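Local atomic coordinates of insecticidal Delta-Endotoxin Cry8Ea1 (Bacillus Thuringiensis, PDB entry 3EB7), a protein that kills larvae of the underground pest Holotrichia parallela, probably by forming pores in the gut membrane, as other three-domain Cry toxins do. Residues Thr281-Tyr286 with His304-Gln309; Gln316-Gly321 with Leu416-Phe421; Ile476-Ser481 with Ile564-Phe569; Cys506-Phe511 with Gly575-Ile580. All blocks are in the same frame, centred on the assembly; numbering follows the deposited sequence.

Interaction 1 (Thr281-Tyr286 with His304-Gln309); sequences TRLSIY and HQISSQ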
loop_
_atom_site.group_PDB
_atom_site.type_symbol
_atom_site.label_atom_id
_atom_site.label_comp_id
_atom_site.label_asym_id
_atom_site.label_seq_id
_atom_site.Cartn_x
_atom_site.Cartn_y
_atom_site.Cartn_z
ATOM N N THR A 281 9.333 16.678 7.729
ATOM C CA THR A 281 9.681 17.419 8.961
ATOM C C THR A 281 9.423 18.940 8.903
ATOM O O THR A 281 9.159 19.593 9.917
ATOM C CB THR A 281 11.154 17.179 9.377
ATOM O OG1 THR A 281 12.016 17.679 8.362
ATOM C CG2 THR A 281 11.421 15.683 9.615
ATOM N N ARG A 282 9.475 19.512 7.714
ATOM C CA ARG A 282 9.248 20.943 7.587
ATOM C C ARG A 282 8.835 21.281 6.172
ATOM O O ARG A 282 9.292 20.632 5.224
ATOM C CB ARG A 282 10.519 21.695 7.991
ATOM C CG ARG A 282 10.284 23.145 8.375
ATOM C CD ARG A 282 11.488 23.793 9.087
ATOM N NE ARG A 282 11.121 25.152 9.535
ATOM C CZ ARG A 282 10.457 25.423 10.663
ATOM N NH1 ARG A 282 10.123 24.431 11.505
ATOM N NH2 ARG A 282 10.139 26.690 10.950
ATOM N N LEU A 283 7.938 22.260 6.017
ATOM C CA LEU A 283 7.605 22.781 4.662
ATOM C C LEU A 283 7.586 24.303 4.685
ATOM O O LEU A 283 6.940 24.876 5.560
ATOM C CB LEU A 283 6.198 22.332 4.281
ATOM C CG LEU A 283 5.747 21.917 2.884
ATOM C CD1 LEU A 283 4.357 22.443 2.702
ATOM C CD2 LEU A 283 6.641 22.361 1.797
ATOM N N SER A 284 8.266 24.958 3.755
ATOM C CA SER A 284 8.108 26.410 3.580
ATOM C C SER A 284 7.438 26.662 2.261
ATOM O O SER A 284 7.894 26.135 1.276
ATOM C CB SER A 284 9.451 27.172 3.553
ATOM O OG SER A 284 10.121 27.033 4.769
ATOM N N ILE A 285 6.370 27.467 2.246
ATOM C CA ILE A 285 5.638 27.741 0.994
ATOM C C ILE A 285 5.888 29.204 0.608
ATOM O O ILE A 285 5.756 30.099 1.430
ATOM C CB ILE A 285 4.121 27.466 1.157
ATOM C CG1 ILE A 285 3.874 26.041 1.660
ATOM C CG2 ILE A 285 3.310 27.814 -0.121
ATOM C CD1 ILE A 285 2.414 25.772 2.134
ATOM N N TYR A 286 6.270 29.440 -0.633
ATOM C CA TYR A 286 6.544 30.771 -1.137
ATOM C C TYR A 286 5.357 31.198 -2.020
ATOM O O TYR A 286 4.886 30.439 -2.881
ATOM C CB TYR A 286 7.887 30.777 -1.907
ATOM C CG TYR A 286 9.057 30.417 -0.999
ATOM C CD1 TYR A 286 9.385 29.087 -0.717
ATOM C CD2 TYR A 286 9.807 31.408 -0.393
ATOM C CE1 TYR A 286 10.439 28.753 0.191
ATOM C CE2 TYR A 286 10.854 31.101 0.485
ATOM C CZ TYR A 286 11.163 29.780 0.781
ATOM O OH TYR A 286 12.208 29.540 1.646
ATOM N N HIS A 304 8.261 25.946 -3.042
ATOM C CA HIS A 304 8.364 25.486 -1.655
ATOM C C HIS A 304 9.704 24.848 -1.384
ATOM O O HIS A 304 10.442 24.460 -2.289
ATOM C CB HIS A 304 7.221 24.525 -1.267
ATOM C CG HIS A 304 7.231 23.212 -1.990
ATOM N ND1 HIS A 304 6.622 23.031 -3.215
ATOM C CD2 HIS A 304 7.738 22.005 -1.639
ATOM C CE1 HIS A 304 6.784 21.778 -3.604
ATOM N NE2 HIS A 304 7.431 21.124 -2.654
ATOM N N GLN A 305 9.996 24.742 -0.106
ATOM C CA GLN A 305 11.188 24.100 0.391
ATOM C C GLN A 305 10.682 23.018 1.330
ATOM O O GLN A 305 9.851 23.263 2.191
ATOM C CB GLN A 305 12.045 25.149 1.114
ATOM C CG GLN A 305 13.495 24.803 1.161
ATOM C CD GLN A 305 14.257 25.489 2.276
ATOM O OE1 GLN A 305 15.189 26.218 2.012
ATOM N NE2 GLN A 305 13.881 25.241 3.517
ATOM N N ILE A 306 11.123 21.803 1.146
ATOM C CA ILE A 306 10.574 20.704 1.917
ATOM C C ILE A 306 11.692 19.896 2.544
ATOM O O ILE A 306 12.697 19.611 1.895
ATOM C CB ILE A 306 9.618 19.792 1.046
ATOM C CG1 ILE A 306 9.036 18.638 1.894
ATOM C CG2 ILE A 306 10.328 19.268 -0.238
ATOM C CD1 ILE A 306 7.843 17.961 1.245
ATOM N N SER A 307 11.521 19.536 3.816
ATOM C CA SER A 307 12.487 18.699 4.516
ATOM C C SER A 307 11.804 17.421 4.917
ATOM O O SER A 307 10.640 17.430 5.380
ATOM C CB SER A 307 13.051 19.400 5.764
ATOM O OG SER A 307 13.775 20.580 5.437
ATOM N N SER A 308 12.535 16.318 4.737
ATOM C CA SER A 308 12.136 14.986 5.224
ATOM C C SER A 308 13.306 14.223 5.820
ATOM O O SER A 308 14.499 14.583 5.651
ATOM C CB SER A 308 11.535 14.151 4.091
ATOM O OG SER A 308 12.395 14.142 2.962
ATOM N N GLN A 309 12.954 13.105 6.442
ATOM C CA GLN A 309 13.863 12.338 7.244
ATOM C C GLN A 309 13.453 10.880 7.293
ATOM O O GLN A 309 12.345 10.590 7.733
ATOM C CB GLN A 309 13.815 12.898 8.676
ATOM C CG GLN A 309 15.016 12.535 9.437
ATOM C CD GLN A 309 14.883 12.803 10.909
ATOM O OE1 GLN A 309 15.713 12.363 11.694
ATOM N NE2 GLN A 309 13.867 13.530 11.292
HETATM O O HOH W 1 14.243 27.877 0.276
#
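Leu-283 and His-304 meet on the buried face of this antiparallel hairpin, and their side chains cross obliquely. CD2 of Leu-283 lies 3.6 Å from CD2 of the His-304 ring. CG of His-304 sits between its backbone N and carbonyl carbon (chi1 66°), which brings the start of the imidazole beside this methyl. The same methyl is 4.0 Å from CB of Ile-306, on the same face.

Arg-282, Ser-284, Gln-305 and Ser-307 line the other face. At its end Tyr-286 turns its ring edge to the partner strand, with CD1 3.9 Å from CA of His-304. The Tyr-286 ring and the Gln-305 amide stand 67° apart. One water links their ends: it lies 3.0 Å from Tyr-286 OH and donates to OE1 of Gln-305.

The backbones of Ser-284 and Gln-305 bond both ways. The ladder then breaks its rhythm. Thr-281 N donates to Ser-307 O at 2.8 Å, and Arg-282 N makes a weak bond to the same oxygen at 3.3 Å, a classic beta bulge. Beyond it, CG2 of Thr-281 touches CB of Gln-309.

Both imidazole nitrogens of His-304 have partners: ND1 pairs with Trp-301 NE1 and NE2 with Val-419 O. An indole N-H can only donate, so the pattern is consistent with a neutral ring protonated on NE2, its buried polar atoms satisfied.

Interaction 2 (Gln316-Gly321 with Leu416-Phe421); sequences QTQTYG and LNYVTF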
loop_
_atom_site.group_PDB
_atom_site.type_symbol
_atom_site.label_atom_id
_atom_site.label_comp_id
_atom_site.label_asym_id
_atom_site.label_seq_id
_atom_site.Cartn_x
_atom_site.Cartn_y
_atom_site.Cartn_z
ATOM N N GLN A 316 16.985 15.715 4.873
ATOM C CA GLN A 316 17.343 16.259 3.562
ATOM C C GLN A 316 16.330 17.342 3.185
ATOM O O GLN A 316 15.157 17.260 3.558
ATOM C CB GLN A 316 17.388 15.133 2.517
ATOM C CG GLN A 316 16.782 15.502 1.128
ATOM C CD GLN A 316 16.332 14.267 0.303
ATOM O OE1 GLN A 316 17.171 13.529 -0.273
ATOM N NE2 GLN A 316 15.009 14.050 0.232
ATOM N N THR A 317 16.800 18.352 2.462
ATOM C CA THR A 317 15.982 19.455 2.083
ATOM C C THR A 317 16.082 19.679 0.595
ATOM O O THR A 317 17.184 19.818 0.059
ATOM C CB THR A 317 16.356 20.743 2.852
ATOM O OG1 THR A 317 16.133 20.551 4.248
ATOM C CG2 THR A 317 15.506 21.903 2.420
ATOM N N GLN A 318 14.932 19.699 -0.082
ATOM C CA GLN A 318 14.905 20.064 -1.491
ATOM C C GLN A 318 13.998 21.273 -1.706
ATOM O O GLN A 318 13.148 21.608 -0.882
ATOM C CB GLN A 318 14.486 18.887 -2.397
ATOM C CG GLN A 318 14.977 17.480 -1.952
ATOM C CD GLN A 318 16.446 17.090 -2.326
ATOM O OE1 GLN A 318 17.181 17.818 -3.041
ATOM N NE2 GLN A 318 16.871 15.908 -1.833
ATOM N N THR A 319 14.193 21.910 -2.845
ATOM C CA THR A 319 13.537 23.133 -3.227
ATOM C C THR A 319 12.778 22.843 -4.501
ATOM O O THR A 319 13.250 22.054 -5.330
ATOM C CB THR A 319 14.640 24.190 -3.445
ATOM O OG1 THR A 319 14.711 25.008 -2.283
ATOM C CG2 THR A 319 14.401 25.059 -4.614
ATOM N N TYR A 320 11.606 23.472 -4.648
ATOM C CA TYR A 320 10.791 23.399 -5.869
ATOM C C TYR A 320 10.215 24.737 -6.209
ATOM O O TYR A 320 9.797 25.464 -5.313
ATOM C CB TYR A 320 9.596 22.456 -5.670
ATOM C CG TYR A 320 9.966 21.007 -5.578
ATOM C CD1 TYR A 320 9.974 20.217 -6.721
ATOM C CD2 TYR A 320 10.296 20.417 -4.355
ATOM C CE1 TYR A 320 10.271 18.888 -6.658
ATOM C CE2 TYR A 320 10.622 19.069 -4.293
ATOM C CZ TYR A 320 10.622 18.336 -5.458
ATOM O OH TYR A 320 10.933 17.011 -5.451
ATOM N N GLY A 321 10.178 25.043 -7.499
ATOM C CA GLY A 321 9.530 26.240 -7.997
ATOM C C GLY A 321 10.341 27.494 -7.760
ATOM O O GLY A 321 11.580 27.460 -7.786
ATOM N N LEU A 416 0.421 12.537 4.979
ATOM C CA LEU A 416 1.165 13.297 3.965
ATOM C C LEU A 416 2.658 12.996 4.119
ATOM O O LEU A 416 3.199 13.068 5.237
ATOM C CB LEU A 416 0.921 14.814 4.066
ATOM C CG LEU A 416 1.597 15.695 2.987
ATOM C CD1 LEU A 416 1.013 15.338 1.609
ATOM C CD2 LEU A 416 1.417 17.200 3.295
ATOM N N ASN A 417 3.310 12.688 2.998
ATOM C CA ASN A 417 4.701 12.332 3.002
ATOM C C ASN A 417 5.581 13.374 2.308
ATOM O O ASN A 417 6.687 13.659 2.763
ATOM C CB ASN A 417 4.876 10.948 2.340
ATOM C CG ASN A 417 6.341 10.463 2.305
ATOM O OD1 ASN A 417 7.170 10.838 3.130
ATOM N ND2 ASN A 417 6.647 9.652 1.341
ATOM N N TYR A 418 5.110 13.938 1.206
ATOM C CA TYR A 418 5.939 14.799 0.405
ATOM C C TYR A 418 5.074 15.663 -0.523
ATOM O O TYR A 418 3.882 15.385 -0.726
ATOM C CB TYR A 418 6.923 13.927 -0.404
ATOM C CG TYR A 418 8.278 14.574 -0.627
ATOM C CD1 TYR A 418 9.244 14.594 0.391
ATOM C CD2 TYR A 418 8.590 15.164 -1.858
ATOM C CE1 TYR A 418 10.496 15.216 0.169
ATOM C CE2 TYR A 418 9.835 15.774 -2.089
ATOM C CZ TYR A 418 10.763 15.798 -1.078
ATOM O OH TYR A 418 11.966 16.407 -1.307
ATOM N N VAL A 419 5.695 16.713 -1.071
ATOM C CA VAL A 419 5.122 17.602 -2.074
ATOM C C VAL A 419 6.135 17.867 -3.200
ATOM O O VAL A 419 7.260 18.344 -2.954
ATOM C CB VAL A 419 4.723 18.972 -1.455
ATOM C CG1 VAL A 419 3.829 19.752 -2.408
ATOM C CG2 VAL A 419 3.989 18.808 -0.093
ATOM N N THR A 420 5.728 17.561 -4.441
ATOM C CA THR A 420 6.463 17.943 -5.651
ATOM C C THR A 420 5.671 19.016 -6.400
ATOM O O THR A 420 4.536 19.321 -6.036
ATOM C CB THR A 420 6.717 16.747 -6.558
ATOM O OG1 THR A 420 5.451 16.173 -6.940
ATOM C CG2 THR A 420 7.550 15.712 -5.791
ATOM N N PHE A 421 6.250 19.594 -7.443
ATOM C CA PHE A 421 5.684 20.814 -7.985
ATOM C C PHE A 421 6.182 21.028 -9.407
ATOM O O PHE A 421 7.297 20.610 -9.733
ATOM C CB PHE A 421 6.085 21.969 -7.035
ATOM C CG PHE A 421 5.460 23.310 -7.340
ATOM C CD1 PHE A 421 4.189 23.628 -6.892
ATOM C CD2 PHE A 421 6.195 24.294 -7.986
ATOM C CE1 PHE A 421 3.611 24.892 -7.175
ATOM C CE2 PHE A 421 5.637 25.556 -8.255
ATOM C CZ PHE A 421 4.348 25.856 -7.850
HETATM O O HOH W 2 13.419 16.571 1.048
HETATM O O HOH W 3 12.825 16.099 -3.547
#
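Tyr-320 lies beside Thr-420, the two side chains pointing the same way. One contact is CH-pi: CA of Thr-420 sits over one ring face of Tyr-320, 4.2 Å from the centroid and 15° off the normal. CG2 of Thr-420 reaches the phenol end, 3.6 Å from OH of Tyr-320.

Further contacts are apolar. CB of Tyr-320 meets CB of Phe-421 at 3.8 Å. CG of Phe-421 is anti to its backbone N (chi1 -173°), and the ring beyond it comes to Gly-321, where CD2 lies 3.9 Å from CA of the glycine. Tyr-320 and Tyr-418 cross at about a right angle, their CE2 atoms 4.0 Å apart. Separately, OH of Tyr-320 lies in the plane of the Tyr-418 ring, at its edge.

Polar links pass through water. One water donates to Gln-316 O and bonds Tyr-418 OH at 2.8 Å. Another lies between the hydroxyls of Tyr-320 and Tyr-418, though its distance to the latter is doubtfully short.

Segments 316-321 and 416-421 run 41° apart and belong to different antiparallel sheets: 316-321 is an outer strand of one, 414-422 of another. This sheet-to-sheet contact fits the beta-prism of three antiparallel sheets that forms the second domain of three-domain Cry toxins.

Interaction 3 (Ile476-Ser481 with Ile564-Phe569); sequences ISFNSS and ISVRNF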
loop_
_atom_site.group_PDB
_atom_site.type_symbol
_atom_site.label_atom_id
_atom_site.label_comp_id
_atom_site.label_asym_id
_atom_site.label_seq_id
_atom_site.Cartn_x
_atom_site.Cartn_y
_atom_site.Cartn_z
ATOM N N ILE A 476 15.690 -3.327 -1.350
ATOM C CA ILE A 476 17.042 -2.808 -1.603
ATOM C C ILE A 476 17.770 -3.855 -2.467
ATOM O O ILE A 476 17.670 -5.033 -2.191
ATOM C CB ILE A 476 17.832 -2.437 -0.271
ATOM C CG1 ILE A 476 17.094 -1.380 0.580
ATOM C CG2 ILE A 476 19.253 -1.930 -0.549
ATOM C CD1 ILE A 476 16.649 -0.206 -0.175
ATOM N N SER A 477 18.479 -3.414 -3.506
ATOM C CA SER A 477 19.151 -4.303 -4.489
ATOM C C SER A 477 20.677 -4.290 -4.364
ATOM O O SER A 477 21.253 -3.254 -4.077
ATOM C CB SER A 477 18.803 -3.881 -5.929
ATOM O OG SER A 477 17.394 -3.739 -6.078
ATOM N N PHE A 478 21.329 -5.428 -4.607
ATOM C CA PHE A 478 22.796 -5.469 -4.709
ATOM C C PHE A 478 23.214 -6.172 -5.987
ATOM O O PHE A 478 22.747 -7.264 -6.264
ATOM C CB PHE A 478 23.420 -6.146 -3.496
ATOM C CG PHE A 478 22.984 -5.545 -2.194
ATOM C CD1 PHE A 478 21.826 -5.992 -1.551
ATOM C CD2 PHE A 478 23.707 -4.510 -1.616
ATOM C CE1 PHE A 478 21.391 -5.396 -0.363
ATOM C CE2 PHE A 478 23.284 -3.922 -0.405
ATOM C CZ PHE A 478 22.129 -4.359 0.215
ATOM N N ASN A 479 24.042 -5.498 -6.785
ATOM C CA ASN A 479 24.713 -6.112 -7.927
ATOM C C ASN A 479 26.102 -6.614 -7.525
ATOM O O ASN A 479 26.768 -7.282 -8.295
ATOM C CB ASN A 479 24.836 -5.129 -9.097
ATOM C CG ASN A 479 23.507 -4.850 -9.774
ATOM O OD1 ASN A 479 23.124 -3.686 -9.946
ATOM N ND2 ASN A 479 22.807 -5.904 -10.179
ATOM N N SER A 480 26.504 -6.308 -6.298
ATOM C CA SER A 480 27.749 -6.779 -5.705
ATOM C C SER A 480 27.627 -6.608 -4.210
ATOM O O SER A 480 26.609 -6.131 -3.723
ATOM C CB SER A 480 28.945 -5.954 -6.221
ATOM O OG SER A 480 28.820 -4.591 -5.824
ATOM N N SER A 481 28.676 -6.973 -3.488
ATOM C CA SER A 481 28.679 -7.005 -2.044
ATOM C C SER A 481 28.338 -5.670 -1.452
ATOM O O SER A 481 28.842 -4.640 -1.899
ATOM C CB SER A 481 30.073 -7.409 -1.547
ATOM O OG SER A 481 30.418 -8.650 -2.108
ATOM N N ILE A 564 21.849 -5.668 7.534
ATOM C CA ILE A 564 22.014 -6.895 6.795
ATOM C C ILE A 564 23.158 -6.681 5.830
ATOM O O ILE A 564 23.223 -5.654 5.140
ATOM C CB ILE A 564 20.709 -7.318 6.026
ATOM C CG1 ILE A 564 19.487 -7.488 6.958
ATOM C CG2 ILE A 564 20.930 -8.599 5.205
ATOM C CD1 ILE A 564 19.722 -8.322 8.203
ATOM N N SER A 565 24.078 -7.643 5.804
ATOM C CA SER A 565 25.228 -7.590 4.897
ATOM C C SER A 565 25.217 -8.775 3.948
ATOM O O SER A 565 24.973 -9.918 4.388
ATOM C CB SER A 565 26.518 -7.597 5.719
ATOM O OG SER A 565 26.625 -6.396 6.476
ATOM N N VAL A 566 25.447 -8.502 2.656
ATOM C CA VAL A 566 25.590 -9.556 1.646
ATOM C C VAL A 566 26.976 -9.495 0.927
ATOM O O VAL A 566 27.548 -8.407 0.691
ATOM C CB VAL A 566 24.382 -9.666 0.631
ATOM C CG1 VAL A 566 23.045 -9.861 1.372
ATOM C CG2 VAL A 566 24.343 -8.481 -0.348
ATOM N N ARG A 567 27.476 -10.679 0.576
ATOM C CA ARG A 567 28.874 -10.916 0.289
ATOM C C ARG A 567 29.036 -12.203 -0.555
ATOM O O ARG A 567 28.133 -13.046 -0.596
ATOM C CB ARG A 567 29.536 -11.120 1.649
ATOM C CG ARG A 567 30.991 -10.947 1.716
ATOM C CD ARG A 567 31.435 -11.083 3.148
ATOM N NE ARG A 567 30.881 -9.996 3.940
ATOM C CZ ARG A 567 30.815 -9.964 5.274
ATOM N NH1 ARG A 567 31.272 -10.983 6.010
ATOM N NH2 ARG A 567 30.274 -8.902 5.875
ATOM N N ASN A 568 30.187 -12.337 -1.215
ATOM C CA ASN A 568 30.640 -13.604 -1.808
ATOM C C ASN A 568 29.625 -14.194 -2.767
ATOM O O ASN A 568 29.118 -15.302 -2.569
ATOM C CB ASN A 568 31.003 -14.604 -0.676
ATOM C CG ASN A 568 31.893 -15.768 -1.153
ATOM O OD1 ASN A 568 32.557 -15.686 -2.202
ATOM N ND2 ASN A 568 31.920 -16.853 -0.369
ATOM N N PHE A 569 29.302 -13.423 -3.796
ATOM C CA PHE A 569 28.318 -13.806 -4.794
ATOM C C PHE A 569 28.869 -14.979 -5.621
ATOM O O PHE A 569 30.013 -14.915 -6.077
ATOM C CB PHE A 569 28.036 -12.623 -5.725
ATOM C CG PHE A 569 27.143 -11.528 -5.136
ATOM C CD1 PHE A 569 26.453 -10.652 -5.990
ATOM C CD2 PHE A 569 26.982 -11.362 -3.756
ATOM C CE1 PHE A 569 25.652 -9.625 -5.463
ATOM C CE2 PHE A 569 26.196 -10.343 -3.235
ATOM C CZ PHE A 569 25.548 -9.473 -4.088
#
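Phe-478 and Val-566 form the tight part of this contact. CG2 of Val-566 stands over one face of the Phe-478 ring, 4.0 Å from the centroid and 25° off the normal. It leans toward the rim and lies 3.7 Å from CG.

Phe-569 closes the other end of the cluster. Its CZ is 4.0 Å from CB of Phe-478, which lies in the plane of the Phe-569 ring, at the edge. Backbone of the turn after Phe-478 lies against this ring: CE1 is 3.5 Å from Ser-480 N, while Ser-481 N lies over one face near the rim. Val-578 touches Phe-569 as well.

On the solvent side Ser-481, Arg-567 and Asn-479 are exposed. CA of Ser-481 makes a CA-H...O contact of 3.3 Å with Val-566 O, and its OG is 3.6 Å from CA of Arg-567. Arg-567 points its CB away, and its guanidinium has a long, weak ion pair with Asp-514. CB of Asn-479 also points away, and its ND2 bonds Ser-576 O.

Strands 476-478 and 559-567 belong to different sheets. Apolar side chains meeting between two such layers are typical of a beta-sandwich; in Cry toxins the third domain is such a sandwich, with jelly-roll topology.

Interaction 4 (Cys506-Phe511 with Gly575-Ile580); sequences CSSVDF and GSVVYI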
loop_
_atom_site.group_PDB
_atom_site.type_symbol
_atom_site.label_atom_id
_atom_site.label_comp_id
_atom_site.label_asym_id
_atom_site.label_seq_id
_atom_site.Cartn_x
_atom_site.Cartn_y
_atom_site.Cartn_z
ATOM N N CYS A 506 15.138 -12.175 -2.998
ATOM C CA CYS A 506 15.137 -12.804 -4.289
ATOM C C CYS A 506 16.552 -12.576 -4.856
ATOM O O CYS A 506 17.070 -11.437 -4.791
ATOM C CB CYS A 506 14.057 -12.171 -5.167
ATOM S SG CYS A 506 14.079 -12.736 -6.893
ATOM N N SER A 507 17.191 -13.629 -5.382
ATOM C CA SER A 507 18.490 -13.457 -6.083
ATOM C C SER A 507 18.667 -14.389 -7.262
ATOM O O SER A 507 18.062 -15.445 -7.304
ATOM C CB SER A 507 19.663 -13.654 -5.142
ATOM O OG SER A 507 19.632 -14.952 -4.595
ATOM N N SER A 508 19.484 -13.957 -8.225
ATOM C CA SER A 508 19.949 -14.782 -9.332
ATOM C C SER A 508 21.259 -15.514 -8.964
ATOM O O SER A 508 21.788 -16.264 -9.774
ATOM C CB SER A 508 20.184 -13.906 -10.568
ATOM O OG SER A 508 21.061 -12.827 -10.248
ATOM N N VAL A 509 21.770 -15.294 -7.748
ATOM C CA VAL A 509 23.060 -15.845 -7.306
ATOM C C VAL A 509 22.979 -16.406 -5.886
ATOM O O VAL A 509 22.083 -16.020 -5.145
ATOM C CB VAL A 509 24.216 -14.792 -7.377
ATOM C CG1 VAL A 509 24.492 -14.428 -8.796
ATOM C CG2 VAL A 509 23.938 -13.551 -6.485
ATOM N N ASP A 510 23.883 -17.326 -5.528
ATOM C CA ASP A 510 24.042 -17.764 -4.131
ATOM C C ASP A 510 24.961 -16.712 -3.473
ATOM O O ASP A 510 25.774 -16.132 -4.165
ATOM C CB ASP A 510 24.713 -19.153 -3.986
ATOM C CG ASP A 510 24.120 -20.250 -4.900
ATOM O OD1 ASP A 510 24.935 -21.068 -5.452
ATOM O OD2 ASP A 510 22.876 -20.343 -5.071
ATOM N N PHE A 511 24.858 -16.497 -2.148
ATOM C CA PHE A 511 25.551 -15.400 -1.466
ATOM C C PHE A 511 25.659 -15.670 0.024
ATOM O O PHE A 511 24.870 -16.413 0.609
ATOM C CB PHE A 511 24.824 -14.036 -1.678
ATOM C CG PHE A 511 23.401 -14.021 -1.187
ATOM C CD1 PHE A 511 23.070 -13.417 0.018
ATOM C CD2 PHE A 511 22.378 -14.679 -1.908
ATOM C CE1 PHE A 511 21.732 -13.458 0.491
ATOM C CE2 PHE A 511 21.077 -14.708 -1.452
ATOM C CZ PHE A 511 20.761 -14.103 -0.240
ATOM N N GLY A 575 23.858 -9.218 -14.419
ATOM C CA GLY A 575 22.526 -9.690 -14.018
ATOM C C GLY A 575 22.581 -10.239 -12.614
ATOM O O GLY A 575 21.553 -10.434 -11.966
ATOM N N SER A 576 23.791 -10.472 -12.125
ATOM C CA SER A 576 23.988 -10.925 -10.756
ATOM C C SER A 576 23.375 -9.908 -9.779
ATOM O O SER A 576 23.727 -8.735 -9.808
ATOM C CB SER A 576 25.473 -11.142 -10.518
ATOM O OG SER A 576 25.940 -12.100 -11.466
ATOM N N VAL A 577 22.431 -10.351 -8.962
ATOM C CA VAL A 577 21.631 -9.424 -8.162
ATOM C C VAL A 577 21.019 -10.154 -6.962
ATOM O O VAL A 577 20.564 -11.295 -7.072
ATOM C CB VAL A 577 20.538 -8.700 -9.061
ATOM C CG1 VAL A 577 19.357 -9.653 -9.434
ATOM C CG2 VAL A 577 20.022 -7.353 -8.437
ATOM N N VAL A 578 21.085 -9.511 -5.802
ATOM C CA VAL A 578 20.314 -9.870 -4.617
ATOM C C VAL A 578 19.348 -8.707 -4.272
ATOM O O VAL A 578 19.797 -7.572 -4.029
ATOM C CB VAL A 578 21.261 -10.120 -3.419
ATOM C CG1 VAL A 578 20.506 -10.579 -2.160
ATOM C CG2 VAL A 578 22.344 -11.124 -3.784
ATOM N N TYR A 579 18.043 -8.987 -4.261
ATOM C CA TYR A 579 17.045 -8.057 -3.707
ATOM C C TYR A 579 16.711 -8.449 -2.290
ATOM O O TYR A 579 16.402 -9.618 -2.032
ATOM C CB TYR A 579 15.742 -8.119 -4.477
ATOM C CG TYR A 579 15.858 -7.817 -5.921
ATOM C CD1 TYR A 579 16.053 -8.838 -6.814
ATOM C CD2 TYR A 579 15.798 -6.499 -6.401
ATOM C CE1 TYR A 579 16.163 -8.608 -8.136
ATOM C CE2 TYR A 579 15.934 -6.244 -7.767
ATOM C CZ TYR A 579 16.101 -7.320 -8.629
ATOM O OH TYR A 579 16.203 -7.179 -10.016
ATOM N N ILE A 580 16.773 -7.501 -1.369
ATOM C CA ILE A 580 16.332 -7.745 0.015
ATOM C C ILE A 580 15.025 -6.989 0.323
ATOM O O ILE A 580 14.945 -5.783 0.163
ATOM C CB ILE A 580 17.436 -7.428 1.040
ATOM C CG1 ILE A 580 18.679 -8.276 0.726
ATOM C CG2 ILE A 580 16.921 -7.699 2.477
ATOM C CD1 ILE A 580 19.787 -8.052 1.733
#
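Cys-506 and Tyr-579 form a hydrogen-bonded pair near the end of the pairing between antiparallel strands 498-507 and 578-588, in one sheet of the beta-sandwich domain. Cys-506 N donates to Tyr-579 O at 3.0 Å. Tyr-579 N returns a 2.7 Å bond to Cys-506 O, nearly along the C=O axis (171°). Ser-507 and Val-578 follow as a non-hydrogen-bonded pair, with side chains on the opposite face to those of Cys-506 and Tyr-579.

Past the strand end the pairing continues into the loop. Ser-508 N bonds Val-577 O at 3.1 Å. Ser-508 OG lies between backbone N and carbonyl carbon (chi1 54°) and donates to Gly-575 O at 3.0 Å. Ser-507 OG turns back within its own segment and donates to Val-509 O at 2.7 Å.

Val-578 is the apolar centre. Its CG1 sits over a face of the Phe-511 ring, 4.1 Å from the centroid and 13° off the normal. Its CG2 touches CD2 of Phe-511 and also meets CG2 of Val-509 at 4.0 Å; these two valines cross at about a right angle. CG1 of Val-509 extends to CB of Ser-576, whose OG is bonded to Val-573 O.

Two serine hydroxyls thus donate hydrogen bonds to loop carbonyls. Side-chain and backbone bonds carry the pairing beyond the strand ends, and they satisfy polar groups of the buried Ser-507 and Ser-508. Val-578 packs on Phe-511 and Val-509 on the face it shares with Ser-507.

In the fold
The contacts form two pairs in different parts of the chain. Interactions 1 and 2 have centres about 6 Å apart and share strand neighbours: 316-321 lies next to 296-310. A probable hydrogen bond of 2.6 Å joins Ser-307 OG and Thr-317 OG1, and Ile-306 packs on Tyr-418. An acetate ion, probably from the crystallisation liquor, lies about 5 Å from the side chain of Ser-307. Interactions 3 and 4 are centred about 8 Å apart and alternate along the chain. Phe-478 N probably bonds Val-578 O at 2.7 Å, where 476-478 pairs with 578-588. The two pairs do not touch: the nearest atoms of interactions 1 and 3 are about 14 Å apart.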